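Local coordinates for protein synthesis inhibitor I (Hordeum vulgare, PDB 4FBC) that belongs to the plant ribosome-inactivating proteins, named as inhibitors of protein synthesis, and holds adenosine monophosphate in a pocket of its fold, at residues Leu78-Phe92 against Val167-Arg179. The protein carries 3 engineered substitutions. Sequence-based numbering, arbitrary orientation.
Sequences LTLAIRADNIYLEGF and VTTLLLMVNEATR. With AMP (adenosine monophosphate), chain E.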
ATOM      1  N   LEU A  78     -12.112   9.931   5.999  1.00 26.99           N
ATOM      2  CA  LEU A  78     -11.289   9.141   6.909  1.00 25.10           C
ATOM      3  C   LEU A  78      -9.843   9.290   6.471  1.00 25.72           C
ATOM      4  O   LEU A  78      -9.517   9.040   5.307  1.00 24.38           O
ATOM      5  CB  LEU A  78     -11.694   7.666   6.855  1.00 22.58           C
ATOM      6  CG  LEU A  78     -10.723   6.676   7.504  1.00 22.23           C
ATOM      7  CD1 LEU A  78     -10.713   6.836   9.022  1.00 24.02           C
ATOM      8  CD2 LEU A  78     -11.064   5.244   7.119  1.00 24.25           C
ATOM      9  N   THR A  79      -8.970   9.714   7.384  1.00 24.86           N
ATOM     10  CA  THR A  79      -7.571   9.943   7.020  1.00 22.30           C
ATOM     11  C   THR A  79      -6.726   8.754   7.451  1.00 24.77           C
ATOM     12  O   THR A  79      -6.815   8.300   8.599  1.00 22.30           O
ATOM     13  CB  THR A  79      -7.003  11.245   7.619  1.00 23.78           C
ATOM     14  OG1 THR A  79      -7.836  12.350   7.250  1.00 26.66           O
ATOM     15  CG2 THR A  79      -5.582  11.514   7.106  1.00 22.79           C
ATOM     16  N   LEU A  80      -5.935   8.241   6.516  1.00 20.10           N
ATOM     17  CA  LEU A  80      -5.012   7.145   6.785  1.00 20.27           C
ATOM     18  C   LEU A  80      -3.592   7.687   6.804  1.00 20.70           C
ATOM     19  O   LEU A  80      -3.221   8.474   5.936  1.00 18.54           O
ATOM     20  CB  LEU A  80      -5.114   6.096   5.677  1.00 17.39           C
ATOM     21  CG  LEU A  80      -6.511   5.587   5.349  1.00 19.61           C
ATOM     22  CD1 LEU A  80      -6.436   4.485   4.289  1.00 19.02           C
ATOM     23  CD2 LEU A  80      -7.185   5.073   6.606  1.00 19.54           C
ATOM     24  N   ALA A  81      -2.791   7.251   7.775  1.00 18.24           N
ATOM     25  CA  ALA A  81      -1.378   7.599   7.819  1.00 17.84           C
ATOM     26  C   ALA A  81      -0.549   6.413   7.338  1.00 15.96           C
ATOM     27  O   ALA A  81      -0.573   5.337   7.941  1.00 16.44           O
ATOM     28  CB  ALA A  81      -0.971   7.996   9.236  1.00 20.29           C
ATOM     29  N   ILE A  82       0.184   6.613   6.248  1.00 16.27           N
ATOM     30  CA  ILE A  82       0.911   5.529   5.593  1.00 14.00           C
ATOM     31  C   ILE A  82       2.371   5.930   5.387  1.00 16.99           C
ATOM     32  O   ILE A  82       2.662   7.062   5.009  1.00 17.36           O
ATOM     33  CB  ILE A  82       0.255   5.188   4.223  1.00 15.33           C
ATOM     34  CG1 ILE A  82      -1.222   4.822   4.409  1.00 16.97           C
ATOM     35  CG2 ILE A  82       0.997   4.053   3.541  1.00 14.67           C
ATOM     36  CD1 ILE A  82      -2.023   4.738   3.082  1.00 17.14           C
ATOM     37  N   ARG A  83       3.298   5.012   5.637  1.00 18.45           N
ATOM     38  CA  ARG A  83       4.717   5.318   5.457  1.00 15.58           C
ATOM     39  C   ARG A  83       5.035   5.524   3.978  1.00 17.06           C
ATOM     40  O   ARG A  83       4.541   4.782   3.131  1.00 15.60           O
ATOM     41  CB  ARG A  83       5.581   4.199   6.042  1.00 19.00           C
ATOM     42  CG  ARG A  83       5.547   4.164   7.563  1.00 17.98           C
ATOM     43  CD  ARG A  83       6.355   3.007   8.135  1.00 18.60           C
ATOM     44  NE  ARG A  83       7.735   3.006   7.659  1.00 17.90           N
ATOM     45  CZ  ARG A  83       8.703   2.243   8.158  1.00 22.66           C
ATOM     46  NH1 ARG A  83       8.437   1.407   9.152  1.00 22.81           N
ATOM     47  NH2 ARG A  83       9.933   2.319   7.662  1.00 23.09           N
ATOM     48  N   ALA A  84       5.856   6.528   3.676  1.00 14.56           N
ATOM     49  CA  ALA A  84       6.219   6.820   2.285  1.00 18.00           C
ATOM     50  C   ALA A  84       7.437   6.040   1.804  1.00 17.21           C
ATOM     51  O   ALA A  84       7.863   6.204   0.655  1.00 18.93           O
ATOM     52  CB  ALA A  84       6.432   8.329   2.083  1.00 14.64           C
ATOM     53  N   ASP A  85       8.003   5.201   2.671  1.00 15.65           N
ATOM     54  CA  ASP A  85       9.161   4.392   2.294  1.00 15.17           C
ATOM     55  C   ASP A  85       8.807   2.941   1.998  1.00 14.39           C
ATOM     56  O   ASP A  85       9.424   2.319   1.134  1.00 16.65           O
ATOM     57  CB  ASP A  85      10.295   4.488   3.341  1.00 16.48           C
ATOM     58  CG  ASP A  85       9.812   4.301   4.769  1.00 20.73           C
ATOM     59  OD1 ASP A  85       8.655   3.881   4.982  1.00 18.85           O
ATOM     60  OD2 ASP A  85      10.612   4.574   5.704  1.00 17.08           O
ATOM     61  N   ASN A  86       7.805   2.405   2.698  1.00 16.25           N
ATOM     62  CA  ASN A  86       7.382   1.023   2.460  1.00 17.71           C
ATOM     63  C   ASN A  86       5.866   0.831   2.329  1.00 15.63           C
ATOM     64  O   ASN A  86       5.395  -0.296   2.220  1.00 15.99           O
ATOM     65  CB  ASN A  86       7.959   0.077   3.528  1.00 19.28           C
ATOM     66  CG  ASN A  86       7.472   0.405   4.920  1.00 17.44           C
ATOM     67  OD1 ASN A  86       6.558   1.209   5.094  1.00 17.08           O
ATOM     68  ND2 ASN A  86       8.082  -0.225   5.936  1.00 19.79           N
ATOM     69  N   ILE A  87       5.120   1.938   2.324  1.00 15.99           N
ATOM     70  CA  ILE A  87       3.659   1.932   2.167  1.00 15.90           C
ATOM     71  C   ILE A  87       2.918   1.131   3.260  1.00 17.04           C
ATOM     72  O   ILE A  87       1.850   0.564   3.029  1.00 15.54           O
ATOM     73  CB  ILE A  87       3.237   1.495   0.737  1.00 12.78           C
ATOM     74  CG1 ILE A  87       4.242   2.026  -0.299  1.00 15.24           C
ATOM     75  CG2 ILE A  87       1.814   2.007   0.405  1.00 16.34           C
ATOM     76  CD1 ILE A  87       3.951   1.555  -1.755  1.00 14.81           C
ATOM     77  N   TYR A  88       3.479   1.104   4.468  1.00 14.36           N
ATOM     78  CA  TYR A  88       2.806   0.453   5.590  1.00 16.10           C
ATOM     79  C   TYR A  88       1.754   1.361   6.168  1.00 17.17           C
ATOM     80  O   TYR A  88       2.041   2.510   6.489  1.00 17.58           O
ATOM     81  CB  TYR A  88       3.783   0.140   6.719  1.00 16.64           C
ATOM     82  CG  TYR A  88       4.633  -1.091   6.531  1.00 21.14           C
ATOM     83  CD1 TYR A  88       4.873  -1.614   5.275  1.00 21.24           C
ATOM     84  CD2 TYR A  88       5.205  -1.724   7.632  1.00 27.27           C
ATOM     85  CE1 TYR A  88       5.663  -2.739   5.108  1.00 25.35           C
ATOM     86  CE2 TYR A  88       5.995  -2.848   7.480  1.00 26.31           C
ATOM     87  CZ  TYR A  88       6.220  -3.350   6.216  1.00 31.28           C
ATOM     88  OH  TYR A  88       7.009  -4.464   6.056  1.00 34.58           O
ATOM     89  N   LEU A  89       0.546   0.833   6.339  1.00 15.11           N
ATOM     90  CA  LEU A  89      -0.499   1.559   7.053  1.00 16.51           C
ATOM     91  C   LEU A  89      -0.182   1.478   8.540  1.00 17.13           C
ATOM     92  O   LEU A  89       0.065   0.393   9.053  1.00 20.53           O
ATOM     93  CB  LEU A  89      -1.857   0.915   6.797  1.00 14.85           C
ATOM     94  CG  LEU A  89      -3.044   1.496   7.567  1.00 15.76           C
ATOM     95  CD1 LEU A  89      -3.272   2.983   7.245  1.00 16.71           C
ATOM     96  CD2 LEU A  89      -4.301   0.660   7.285  1.00 19.64           C
ATOM     97  N   GLU A  90      -0.198   2.610   9.235  1.00 15.94           N
ATOM     98  CA  GLU A  90       0.055   2.580  10.679  1.00 20.24           C
ATOM     99  C   GLU A  90      -0.961   3.341  11.517  1.00 22.68           C
ATOM    100  O   GLU A  90      -1.109   3.069  12.710  1.00 19.89           O
ATOM    101  CB  GLU A  90       1.474   3.052  11.007  1.00 16.99           C
ATOM    102  CG  GLU A  90       2.584   2.111  10.546  1.00 18.43           C
ATOM    103  CD  GLU A  90       2.553   0.744  11.225  1.00 20.17           C
ATOM    104  OE1 GLU A  90       1.852   0.570  12.246  1.00 20.37           O
ATOM    105  OE2 GLU A  90       3.237  -0.170  10.727  1.00 25.94           O
ATOM    106  N   GLY A  91      -1.669   4.282  10.899  1.00 18.54           N
ATOM    107  CA  GLY A  91      -2.637   5.090  11.619  1.00 18.95           C
ATOM    108  C   GLY A  91      -3.883   5.436  10.824  1.00 20.37           C
ATOM    109  O   GLY A  91      -3.858   5.461   9.592  1.00 22.31           O
ATOM    110  N   PHE A  92      -4.988   5.677  11.523  1.00 20.45           N
ATOM    111  CA  PHE A  92      -6.178   6.239  10.881  1.00 18.70           C
ATOM    112  C   PHE A  92      -6.896   7.174  11.841  1.00 26.94           C
ATOM    113  O   PHE A  92      -6.852   6.987  13.057  1.00 22.64           O
ATOM    114  CB  PHE A  92      -7.122   5.157  10.345  1.00 22.65           C
ATOM    115  CG  PHE A  92      -7.742   4.299  11.409  1.00 24.77           C
ATOM    116  CD1 PHE A  92      -8.900   4.703  12.061  1.00 19.52           C
ATOM    117  CD2 PHE A  92      -7.181   3.077  11.739  1.00 21.43           C
ATOM    118  CE1 PHE A  92      -9.474   3.912  13.038  1.00 23.81           C
ATOM    119  CE2 PHE A  92      -7.753   2.275  12.713  1.00 23.10           C
ATOM    120  CZ  PHE A  92      -8.898   2.691  13.361  1.00 24.00           C
ATOM    121  N   VAL A 167      -9.932  -2.609   8.338  1.00 19.10           N
ATOM    122  CA  VAL A 167      -8.521  -2.386   8.025  1.00 19.10           C
ATOM    123  C   VAL A 167      -8.016  -3.266   6.875  1.00 16.90           C
ATOM    124  O   VAL A 167      -7.302  -2.787   5.987  1.00 19.74           O
ATOM    125  CB  VAL A 167      -7.633  -2.576   9.277  1.00 17.94           C
ATOM    126  CG1 VAL A 167      -6.144  -2.576   8.890  1.00 21.30           C
ATOM    127  CG2 VAL A 167      -7.929  -1.482  10.270  1.00 19.49           C
ATOM    128  N   THR A 168      -8.396  -4.544   6.883  1.00 17.36           N
ATOM    129  CA  THR A 168      -7.963  -5.489   5.857  1.00 18.74           C
ATOM    130  C   THR A 168      -8.455  -5.024   4.487  1.00 18.41           C
ATOM    131  O   THR A 168      -7.709  -5.040   3.490  1.00 16.88           O
ATOM    132  CB  THR A 168      -8.500  -6.907   6.131  1.00 20.87           C
ATOM    133  OG1 THR A 168      -8.087  -7.332   7.436  1.00 20.46           O
ATOM    134  CG2 THR A 168      -7.980  -7.889   5.102  1.00 22.79           C
ATOM    135  N   THR A 169      -9.713  -4.592   4.461  1.00 16.53           N
ATOM    136  CA  THR A 169     -10.351  -4.101   3.238  1.00 15.60           C
ATOM    137  C   THR A 169      -9.573  -2.914   2.674  1.00 18.40           C
ATOM    138  O   THR A 169      -9.266  -2.870   1.475  1.00 18.51           O
ATOM    139  CB  THR A 169     -11.807  -3.673   3.507  1.00 19.76           C
ATOM    140  OG1 THR A 169     -12.557  -4.804   3.976  1.00 22.21           O
ATOM    141  CG2 THR A 169     -12.448  -3.137   2.217  1.00 20.32           C
ATOM    142  N   LEU A 170      -9.232  -1.960   3.534  1.00 17.87           N
ATOM    143  CA  LEU A 170      -8.498  -0.788   3.081  1.00 16.78           C
ATOM    144  C   LEU A 170      -7.064  -1.101   2.665  1.00 18.92           C
ATOM    145  O   LEU A 170      -6.553  -0.514   1.715  1.00 17.70           O
ATOM    146  CB  LEU A 170      -8.524   0.319   4.135  1.00 18.05           C
ATOM    147  CG  LEU A 170      -9.907   0.811   4.543  1.00 19.45           C
ATOM    148  CD1 LEU A 170      -9.793   2.033   5.434  1.00 19.87           C
ATOM    149  CD2 LEU A 170     -10.757   1.126   3.299  1.00 18.72           C
ATOM    150  N   LEU A 171      -6.408  -2.007   3.385  1.00 16.35           N
ATOM    151  CA  LEU A 171      -5.048  -2.397   3.033  1.00 17.57           C
ATOM    152  C   LEU A 171      -5.013  -2.913   1.604  1.00 17.47           C
ATOM    153  O   LEU A 171      -4.124  -2.559   0.820  1.00 15.71           O
ATOM    154  CB  LEU A 171      -4.544  -3.478   3.992  1.00 16.89           C
ATOM    155  CG  LEU A 171      -3.922  -2.908   5.256  1.00 20.87           C
ATOM    156  CD1 LEU A 171      -3.579  -4.034   6.208  1.00 17.46           C
ATOM    157  CD2 LEU A 171      -2.688  -2.113   4.915  1.00 19.11           C
ATOM    158  N   LEU A 172      -6.003  -3.732   1.263  1.00 16.51           N
ATOM    159  CA  LEU A 172      -6.078  -4.309  -0.066  1.00 15.09           C
ATOM    160  C   LEU A 172      -6.443  -3.271  -1.119  1.00 14.35           C
ATOM    161  O   LEU A 172      -5.820  -3.220  -2.179  1.00 16.53           O
ATOM    162  CB  LEU A 172      -7.053  -5.487  -0.082  1.00 16.50           C
ATOM    163  CG  LEU A 172      -6.484  -6.758   0.549  1.00 18.63           C
ATOM    164  CD1 LEU A 172      -7.618  -7.678   0.967  1.00 19.82           C
ATOM    165  CD2 LEU A 172      -5.555  -7.466  -0.434  1.00 16.16           C
ATOM    166  N   MET A 173      -7.416  -2.415  -0.814  1.00 15.22           N
ATOM    167  CA  MET A 173      -7.945  -1.500  -1.832  1.00 15.45           C
ATOM    168  C   MET A 173      -7.144  -0.211  -1.984  1.00 17.27           C
ATOM    169  O   MET A 173      -7.297   0.515  -2.979  1.00 17.84           O
ATOM    170  CB  MET A 173      -9.424  -1.218  -1.559  1.00 13.89           C
ATOM    171  CG  MET A 173     -10.274  -2.489  -1.671  1.00 20.13           C
ATOM    172  SD  MET A 173     -12.036  -2.176  -1.456  1.00 18.79           S
ATOM    173  CE  MET A 173     -12.490  -1.613  -3.111  1.00 18.04           C
ATOM    174  N   VAL A 174      -6.280   0.071  -1.011  1.00 14.28           N
ATOM    175  CA  VAL A 174      -5.388   1.222  -1.091  1.00 13.33           C
ATOM    176  C   VAL A 174      -3.921   0.787  -1.183  1.00 14.14           C
ATOM    177  O   VAL A 174      -3.276   0.982  -2.207  1.00 13.40           O
ATOM    178  CB  VAL A 174      -5.591   2.196   0.095  1.00 15.35           C
ATOM    179  CG1 VAL A 174      -4.616   3.363   0.010  1.00 13.28           C
ATOM    180  CG2 VAL A 174      -7.023   2.714   0.122  1.00 15.70           C
ATOM    181  N   ASN A 175      -3.386   0.197  -0.118  1.00 14.13           N
ATOM    182  CA  ASN A 175      -1.955  -0.119  -0.097  1.00 16.72           C
ATOM    183  C   ASN A 175      -1.508  -1.171  -1.106  1.00 14.69           C
ATOM    184  O   ASN A 175      -0.539  -0.944  -1.840  1.00 15.24           O
ATOM    185  CB  ASN A 175      -1.506  -0.517   1.314  1.00 14.92           C
ATOM    186  CG  ASN A 175      -1.963   0.465   2.349  1.00 17.31           C
ATOM    187  OD1 ASN A 175      -3.160   0.666   2.532  1.00 16.83           O
ATOM    188  ND2 ASN A 175      -1.013   1.094   3.040  1.00 16.97           N
ATOM    189  N   GLU A 176      -2.199  -2.313  -1.157  1.00 14.09           N
ATOM    190  CA  GLU A 176      -1.798  -3.358  -2.094  1.00 14.44           C
ATOM    191  C   GLU A 176      -2.094  -2.921  -3.524  1.00 15.63           C
ATOM    192  O   GLU A 176      -1.353  -3.257  -4.452  1.00 14.57           O
ATOM    193  CB  GLU A 176      -2.473  -4.706  -1.794  1.00 15.42           C
ATOM    194  CG  GLU A 176      -2.352  -5.197  -0.336  1.00 14.29           C
ATOM    195  CD  GLU A 176      -0.912  -5.331   0.169  1.00 18.22           C
ATOM    196  OE1 GLU A 176       0.043  -5.289  -0.639  1.00 18.97           O
ATOM    197  OE2 GLU A 176      -0.739  -5.493   1.404  1.00 19.66           O
ATOM    198  N   ALA A 177      -3.175  -2.164  -3.687  1.00 14.56           N
ATOM    199  CA  ALA A 177      -3.511  -1.581  -4.991  1.00 15.30           C
ATOM    200  C   ALA A 177      -2.376  -0.686  -5.488  1.00 13.67           C
ATOM    201  O   ALA A 177      -2.010  -0.720  -6.663  1.00 13.05           O
ATOM    202  CB  ALA A 177      -4.795  -0.792  -4.885  1.00 14.61           C
ATOM    203  N   THR A 178      -1.820   0.125  -4.596  1.00 13.93           N
ATOM    204  CA  THR A 178      -0.675   0.970  -4.956  1.00 13.15           C
ATOM    205  C   THR A 178       0.528   0.109  -5.361  1.00 13.72           C
ATOM    206  O   THR A 178       1.185   0.362  -6.381  1.00 11.92           O
ATOM    207  CB  THR A 178      -0.318   1.917  -3.788  1.00 13.93           C
ATOM    208  OG1 THR A 178      -1.409   2.821  -3.549  1.00 16.17           O
ATOM    209  CG2 THR A 178       0.931   2.715  -4.094  1.00 14.06           C
ATOM    210  N   ARG A 179       0.812  -0.928  -4.574  1.00 13.40           N
ATOM    211  CA  ARG A 179       1.957  -1.789  -4.849  1.00 12.55           C
ATOM    212  C   ARG A 179       1.860  -2.594  -6.142  1.00 13.82           C
ATOM    213  O   ARG A 179       2.876  -2.846  -6.788  1.00 12.64           O
ATOM    214  CB  ARG A 179       2.165  -2.761  -3.694  1.00 14.55           C
ATOM    215  CG  ARG A 179       2.731  -2.107  -2.442  1.00 16.26           C
ATOM    216  CD  ARG A 179       2.564  -3.041  -1.262  1.00 16.67           C
ATOM    217  NE  ARG A 179       3.175  -2.503  -0.043  1.00 16.43           N
ATOM    218  CZ  ARG A 179       2.747  -2.776   1.185  1.00 20.71           C
ATOM    219  NH1 ARG A 179       1.705  -3.576   1.357  1.00 17.16           N
ATOM    220  NH2 ARG A 179       3.369  -2.260   2.242  1.00 18.48           N
TER
HETATM  221  P   AMP E 301       7.238  -7.748   7.628  1.00 64.40           P
HETATM  222  O1P AMP E 301       6.288  -8.194   8.721  1.00 54.92           O
HETATM  223  O2P AMP E 301       8.346  -8.692   7.211  1.00 55.05           O
HETATM  224  O3P AMP E 301       7.832  -6.402   7.990  1.00 44.30           O
HETATM  225  O5' AMP E 301       6.400  -7.306   6.344  1.00 47.54           O
HETATM  226  C5' AMP E 301       6.219  -8.186   5.242  1.00 42.52           C
HETATM  227  C4' AMP E 301       5.276  -7.597   4.222  1.00 33.85           C
HETATM  228  O4' AMP E 301       3.940  -7.516   4.787  1.00 37.03           O
HETATM  229  C3' AMP E 301       5.584  -6.169   3.783  1.00 36.45           C
HETATM  230  O3' AMP E 301       6.583  -6.099   2.776  1.00 36.58           O
HETATM  231  C2' AMP E 301       4.224  -5.648   3.336  1.00 34.10           C
HETATM  232  O2' AMP E 301       3.920  -6.109   2.020  1.00 29.63           O
HETATM  233  C1' AMP E 301       3.287  -6.351   4.329  1.00 33.88           C
HETATM  234  N9  AMP E 301       2.958  -5.504   5.501  1.00 30.22           N
HETATM  235  C8  AMP E 301       3.338  -5.735   6.780  1.00 32.33           C
HETATM  236  N7  AMP E 301       2.865  -4.784   7.628  1.00 31.81           N
HETATM  237  C5  AMP E 301       2.146  -3.912   6.885  1.00 27.44           C
HETATM  238  C6  AMP E 301       1.360  -2.676   7.142  1.00 27.68           C
HETATM  239  N6  AMP E 301       1.251  -2.166   8.398  1.00 24.52           N
HETATM  240  N1  AMP E 301       0.755  -2.078   6.078  1.00 23.20           N
HETATM  241  C2  AMP E 301       0.864  -2.573   4.825  1.00 21.64           C
HETATM  242  N3  AMP E 301       1.552  -3.691   4.522  1.00 25.91           N
HETATM  243  C4  AMP E 301       2.201  -4.398   5.490  1.00 30.31           C
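Ile-87 and Asn-175 bring the backbones closest, their CA atoms 6.4 Å apart, where the hairpin of strands 78-83 and 89-92 lies over helix 167-179; strand 78-83 crosses the helix axis at -41°, 11.3 Å away. A classic beta bulge sets Glu-90 and Gly-91 together opposite Ala-81, and the helix widens into a pi-type turn at 171-176. From that turn Asn-175 ND2 donates to Ile-87 O (2.9 Å), approaching from above the carbonyl plane, while Asn-175 OD1 is buried without a partner. Arg-179, extended from CG to NE, sends NH2 to Asn-86 O (2.8 Å, 165°), in plane with both groups. Its NH1 meets Glu-176 OE1 and AMP N3, so bonds on both terminal nitrogens fix the guanidinium's rotation. Tyr-88 turns its ring 88° to that guanidinium, CD1 at its edge, and is sandwiched between Asn-86 ND2 and the adenine. Leu-89 N and O bind AMP N1 and N6, and Leu-171 CD2 touches AMP C2 (3.6 Å). The same methyl packs on Leu-89 CB (3.7 Å); farther from the ligand, Leu-78 CD2 meets Leu-170 CD1 tip to tip (3.8 Å). Trp-214, also part of the AMP pocket, adds a cation-pi contact to Arg-179, and Tyr-119 OH hydrogen-bonds Glu-176 OE2; strand 64-70 pairs alongside 78-83, and helix 25-39 touches Ile-87 and Thr-178.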